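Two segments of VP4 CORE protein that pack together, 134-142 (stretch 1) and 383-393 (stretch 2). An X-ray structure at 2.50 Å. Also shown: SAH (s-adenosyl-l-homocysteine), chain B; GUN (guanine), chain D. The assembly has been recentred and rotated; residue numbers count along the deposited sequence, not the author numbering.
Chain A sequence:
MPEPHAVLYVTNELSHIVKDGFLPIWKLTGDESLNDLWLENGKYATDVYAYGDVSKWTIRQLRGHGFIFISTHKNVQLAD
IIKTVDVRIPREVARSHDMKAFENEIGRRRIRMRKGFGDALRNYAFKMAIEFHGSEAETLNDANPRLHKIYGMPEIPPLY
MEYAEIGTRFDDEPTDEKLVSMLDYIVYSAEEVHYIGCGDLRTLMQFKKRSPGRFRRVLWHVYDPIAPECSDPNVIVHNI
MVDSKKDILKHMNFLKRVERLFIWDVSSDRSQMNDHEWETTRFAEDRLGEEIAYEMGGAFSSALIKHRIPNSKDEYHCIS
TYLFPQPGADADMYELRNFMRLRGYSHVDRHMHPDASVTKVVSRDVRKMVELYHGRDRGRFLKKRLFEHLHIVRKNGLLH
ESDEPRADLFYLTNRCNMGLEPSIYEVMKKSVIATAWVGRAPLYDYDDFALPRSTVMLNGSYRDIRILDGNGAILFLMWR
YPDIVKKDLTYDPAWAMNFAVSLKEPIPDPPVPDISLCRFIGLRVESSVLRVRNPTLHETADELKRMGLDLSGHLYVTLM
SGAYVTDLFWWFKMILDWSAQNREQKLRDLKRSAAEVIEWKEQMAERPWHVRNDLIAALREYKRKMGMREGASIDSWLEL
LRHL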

# COMPACT_ATOMS: atom_id res chain seq x y z
N GLY A 134 1.21 9.59 -1.50
CA GLY A 134 2.24 8.84 -0.77
C GLY A 134 2.59 7.52 -1.44
O GLY A 134 2.83 6.52 -0.77
N SER A 135 2.61 7.52 -2.77
CA SER A 135 2.65 6.25 -3.50
C SER A 135 4.06 5.77 -3.64
O SER A 135 4.99 6.55 -3.53
CB SER A 135 2.01 6.37 -4.89
OG SER A 135 0.67 6.81 -4.81
N GLU A 136 4.21 4.48 -3.89
CA GLU A 136 5.49 3.87 -4.23
C GLU A 136 5.20 2.72 -5.17
O GLU A 136 4.06 2.58 -5.62
CB GLU A 136 6.20 3.38 -2.98
CG GLU A 136 6.96 4.43 -2.25
CD GLU A 136 7.74 3.83 -1.13
OE1 GLU A 136 7.81 2.59 -1.06
OE2 GLU A 136 8.30 4.57 -0.33
N ALA A 137 6.22 1.91 -5.47
CA ALA A 137 6.09 0.82 -6.46
C ALA A 137 4.83 -0.05 -6.32
O ALA A 137 4.27 -0.46 -7.33
CB ALA A 137 7.33 -0.05 -6.49
N GLU A 138 4.39 -0.31 -5.08
CA GLU A 138 3.16 -1.11 -4.86
C GLU A 138 1.91 -0.52 -5.53
O GLU A 138 1.03 -1.27 -5.97
CB GLU A 138 2.90 -1.34 -3.36
CG GLU A 138 2.11 -0.23 -2.68
CD GLU A 138 2.93 1.03 -2.50
OE1 GLU A 138 3.98 0.95 -1.85
OE2 GLU A 138 2.52 2.10 -3.01
N THR A 139 1.83 0.81 -5.60
CA THR A 139 0.69 1.46 -6.21
C THR A 139 0.80 1.45 -7.73
O THR A 139 -0.17 1.09 -8.41
CB THR A 139 0.48 2.89 -5.69
OG1 THR A 139 0.41 2.85 -4.26
CG2 THR A 139 -0.83 3.46 -6.22
N LEU A 140 1.97 1.82 -8.25
CA LEU A 140 2.24 1.76 -9.69
C LEU A 140 1.93 0.38 -10.26
O LEU A 140 1.27 0.26 -11.29
CB LEU A 140 3.71 2.12 -9.98
CG LEU A 140 4.18 3.56 -9.76
CD1 LEU A 140 5.65 3.66 -9.99
CD2 LEU A 140 3.45 4.51 -10.70
N ASN A 141 2.41 -0.65 -9.58
CA ASN A 141 2.20 -2.04 -9.99
C ASN A 141 0.76 -2.47 -10.24
O ASN A 141 0.52 -3.30 -11.10
CB ASN A 141 2.84 -2.99 -8.97
CG ASN A 141 4.32 -3.11 -9.14
OD1 ASN A 141 4.89 -2.59 -10.11
ND2 ASN A 141 4.97 -3.78 -8.21
N ASP A 142 -0.19 -1.91 -9.50
CA ASP A 142 -1.58 -2.30 -9.68
C ASP A 142 -2.45 -1.21 -10.33
O ASP A 142 -3.68 -1.32 -10.36
CB ASP A 142 -2.18 -2.77 -8.35
CG ASP A 142 -1.48 -3.99 -7.78
OD1 ASP A 142 -1.24 -4.95 -8.53
OD2 ASP A 142 -1.15 -4.00 -6.57
N LYS A 383 16.73 -0.50 -8.58
CA LYS A 383 15.67 -0.70 -9.55
C LYS A 383 14.35 -0.10 -9.04
O LYS A 383 13.73 0.67 -9.75
CB LYS A 383 15.50 -2.17 -9.90
CG LYS A 383 14.76 -2.38 -11.20
CD LYS A 383 14.89 -3.80 -11.71
CE LYS A 383 14.03 -4.76 -10.92
NZ LYS A 383 14.19 -6.14 -11.44
N LYS A 384 13.96 -0.45 -7.82
CA LYS A 384 12.75 0.10 -7.21
C LYS A 384 12.70 1.62 -7.33
O LYS A 384 11.74 2.17 -7.88
CB LYS A 384 12.64 -0.32 -5.74
CG LYS A 384 11.25 -0.14 -5.12
CD LYS A 384 11.13 -0.91 -3.81
CE LYS A 384 10.10 -0.30 -2.85
NZ LYS A 384 10.58 0.99 -2.25
N ARG A 385 13.74 2.27 -6.81
CA ARG A 385 13.86 3.72 -6.75
C ARG A 385 13.88 4.43 -8.11
O ARG A 385 13.40 5.56 -8.22
CB ARG A 385 15.13 4.10 -6.00
CG ARG A 385 15.05 3.98 -4.51
CD ARG A 385 16.12 4.86 -3.91
NE ARG A 385 16.67 4.34 -2.66
CZ ARG A 385 17.80 4.78 -2.12
NH1 ARG A 385 18.48 5.76 -2.71
NH2 ARG A 385 18.24 4.26 -0.98
N LEU A 386 14.45 3.78 -9.12
CA LEU A 386 14.43 4.33 -10.47
C LEU A 386 12.97 4.31 -10.97
O LEU A 386 12.43 5.32 -11.40
CB LEU A 386 15.35 3.52 -11.40
CG LEU A 386 16.88 3.61 -11.27
CD1 LEU A 386 17.57 2.55 -12.13
CD2 LEU A 386 17.40 4.99 -11.67
N PHE A 387 12.35 3.15 -10.88
CA PHE A 387 10.97 2.96 -11.24
C PHE A 387 10.07 4.05 -10.65
O PHE A 387 9.34 4.70 -11.39
CB PHE A 387 10.50 1.58 -10.74
CG PHE A 387 9.18 1.15 -11.29
CD1 PHE A 387 8.95 1.11 -12.65
CD2 PHE A 387 8.16 0.74 -10.43
CE1 PHE A 387 7.74 0.71 -13.16
CE2 PHE A 387 6.94 0.31 -10.93
CZ PHE A 387 6.73 0.29 -12.30
N GLU A 388 10.15 4.23 -9.33
CA GLU A 388 9.32 5.19 -8.61
C GLU A 388 9.62 6.64 -9.00
O GLU A 388 8.74 7.50 -9.02
CB GLU A 388 9.50 5.03 -7.11
CG GLU A 388 8.98 3.70 -6.54
CD GLU A 388 9.49 3.39 -5.13
OE1 GLU A 388 10.45 4.05 -4.67
OE2 GLU A 388 8.92 2.47 -4.49
N HIS A 389 10.89 6.91 -9.31
CA HIS A 389 11.28 8.26 -9.60
C HIS A 389 10.84 8.68 -11.00
O HIS A 389 10.46 9.83 -11.22
CB HIS A 389 12.78 8.47 -9.42
CG HIS A 389 13.19 9.90 -9.53
ND1 HIS A 389 14.04 10.36 -10.50
CD2 HIS A 389 12.80 10.99 -8.82
CE1 HIS A 389 14.19 11.66 -10.37
NE2 HIS A 389 13.45 12.07 -9.36
N LEU A 390 10.90 7.74 -11.93
CA LEU A 390 10.54 8.02 -13.30
C LEU A 390 9.03 8.17 -13.49
O LEU A 390 8.58 9.01 -14.28
CB LEU A 390 11.12 6.96 -14.24
CG LEU A 390 12.66 6.92 -14.36
CD1 LEU A 390 13.11 5.83 -15.30
CD2 LEU A 390 13.28 8.26 -14.80
N HIS A 391 8.26 7.40 -12.72
CA HIS A 391 6.86 7.15 -13.04
C HIS A 391 5.84 7.68 -12.02
O HIS A 391 4.65 7.44 -12.18
CB HIS A 391 6.64 5.64 -13.29
CG HIS A 391 7.51 5.08 -14.37
ND1 HIS A 391 7.48 5.55 -15.66
CD2 HIS A 391 8.43 4.09 -14.34
CE1 HIS A 391 8.35 4.88 -16.39
NE2 HIS A 391 8.94 3.98 -15.61
N ILE A 392 6.31 8.37 -10.98
CA ILE A 392 5.41 8.96 -9.98
C ILE A 392 5.58 10.48 -10.01
O ILE A 392 6.70 10.99 -10.03
CB ILE A 392 5.73 8.46 -8.55
CG1 ILE A 392 5.29 7.01 -8.36
CG2 ILE A 392 5.09 9.36 -7.48
CD1 ILE A 392 5.95 6.31 -7.17
N VAL A 393 4.46 11.19 -10.04
CA VAL A 393 4.53 12.64 -9.91
C VAL A 393 4.85 13.00 -8.47
O VAL A 393 4.15 12.61 -7.54
CB VAL A 393 3.22 13.33 -10.37
CG1 VAL A 393 3.45 14.85 -10.45
CG2 VAL A 393 2.78 12.79 -11.72
N SAH B . 0.72 4.62 -0.14
CA SAH B . 1.45 3.34 -0.40
CB SAH B . 2.85 3.26 0.21
CG SAH B . 3.20 4.09 1.43
SD SAH B . 5.00 4.07 1.71
C SAH B . 0.63 2.11 -0.02
O SAH B . -0.57 2.05 -0.30
OXT SAH B . 1.15 1.14 0.53
C5' SAH B . 4.93 5.80 2.27
C4' SAH B . 5.43 6.78 1.22
O4' SAH B . 4.75 8.01 1.32
C3' SAH B . 6.92 7.07 1.37
O3' SAH B . 7.47 7.08 0.06
C2' SAH B . 6.97 8.48 1.94
O2' SAH B . 8.08 9.22 1.49
C1' SAH B . 5.68 9.09 1.39
N9 SAH B . 5.19 10.22 2.20
C8 SAH B . 5.23 10.37 3.56
N7 SAH B . 4.67 11.56 3.90
C5 SAH B . 4.27 12.18 2.76
C6 SAH B . 3.64 13.41 2.52
N6 SAH B . 3.32 14.21 3.53
N1 SAH B . 3.34 13.78 1.22
C2 SAH B . 3.66 12.94 0.17
N3 SAH B . 4.28 11.73 0.40
C4 SAH B . 4.59 11.35 1.68
N9 GUN D . 10.16 -3.01 -7.63
C8 GUN D . 8.96 -3.49 -7.25
N7 GUN D . 8.18 -3.63 -8.32
C5 GUN D . 8.87 -3.24 -9.39
C6 GUN D . 8.56 -3.18 -10.74
O6 GUN D . 7.44 -3.53 -11.14
N1 GUN D . 9.54 -2.73 -11.64
C2 GUN D . 10.80 -2.34 -11.12
N2 GUN D . 11.74 -1.90 -11.93
N3 GUN D . 11.07 -2.42 -9.80
C4 GUN D . 10.14 -2.86 -8.94
O HOH W 1 10.64 5.25 -2.45

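The polar centre of this contact is Glu388, whose carboxylate reaches across to the start of helix 137-141. Ala137 N donates to Glu388 OE2 at 2.9 Å with an N-H...O angle of 167°, close to linear. A first-turn amide has no preceding helical turn to supply a carbonyl acceptor, and here the other stretch provides one. The same oxygen also accepts from Lys384 NZ, one turn earlier in its own helix, at 3.2 Å within a salt bridge.

Lys384 NZ has a second anionic partner in Glu136 OE1, at 3.4 Å; this salt bridge spans the two stretches, but its hydrogen bond is weak. Shared lysine charge offsets the proximity of two like charges, Glu136 OE1 and Glu388 OE2, 3.6 Å apart. The remaining carboxylate oxygens are joined through water 1, which donates to Glu388 OE1 at 2.5 Å and, weakly, to Glu136 OE2 at 3.2 Å. Glu136 OE2 also accepts from SAH O3' at 2.7 Å, so each oxygen of both carboxylates has a donor.

Within stretch 1, Glu138 folds back (chi1 87°, p): its OE2 accepts from Glu136 N at 3.0 Å and from Thr139 OG1 at 2.6 Å. Glu136 O, 3.1 Å from Glu138 OE2, is an acceptor too and cannot bond to it; it accepts from Thr139 N, 2.8 Å from Glu136 O, and weakly from Leu140 N, 3.4 Å from Glu136 O.

Apolar packing flanks this network. Leu140, pointing toward stretch 2, places CD1 3.7 Å from Phe387 CE2 and 3.7 Å from Ile392 CG1. Its CD1 lies 4.1 Å from the Phe387 ring centroid and 29° off the normal, an off-centre CH-pi contact. Ala137 CB meets the ring edge, 4.1 Å from Phe387 CD2. Asn141 ND2 donates to GUN N7 at 3.2 Å and 167°, tying stretch 1 to the base whose C6 lies over one face of the Phe387 ring, 3.9 Å from Phe387 CE2.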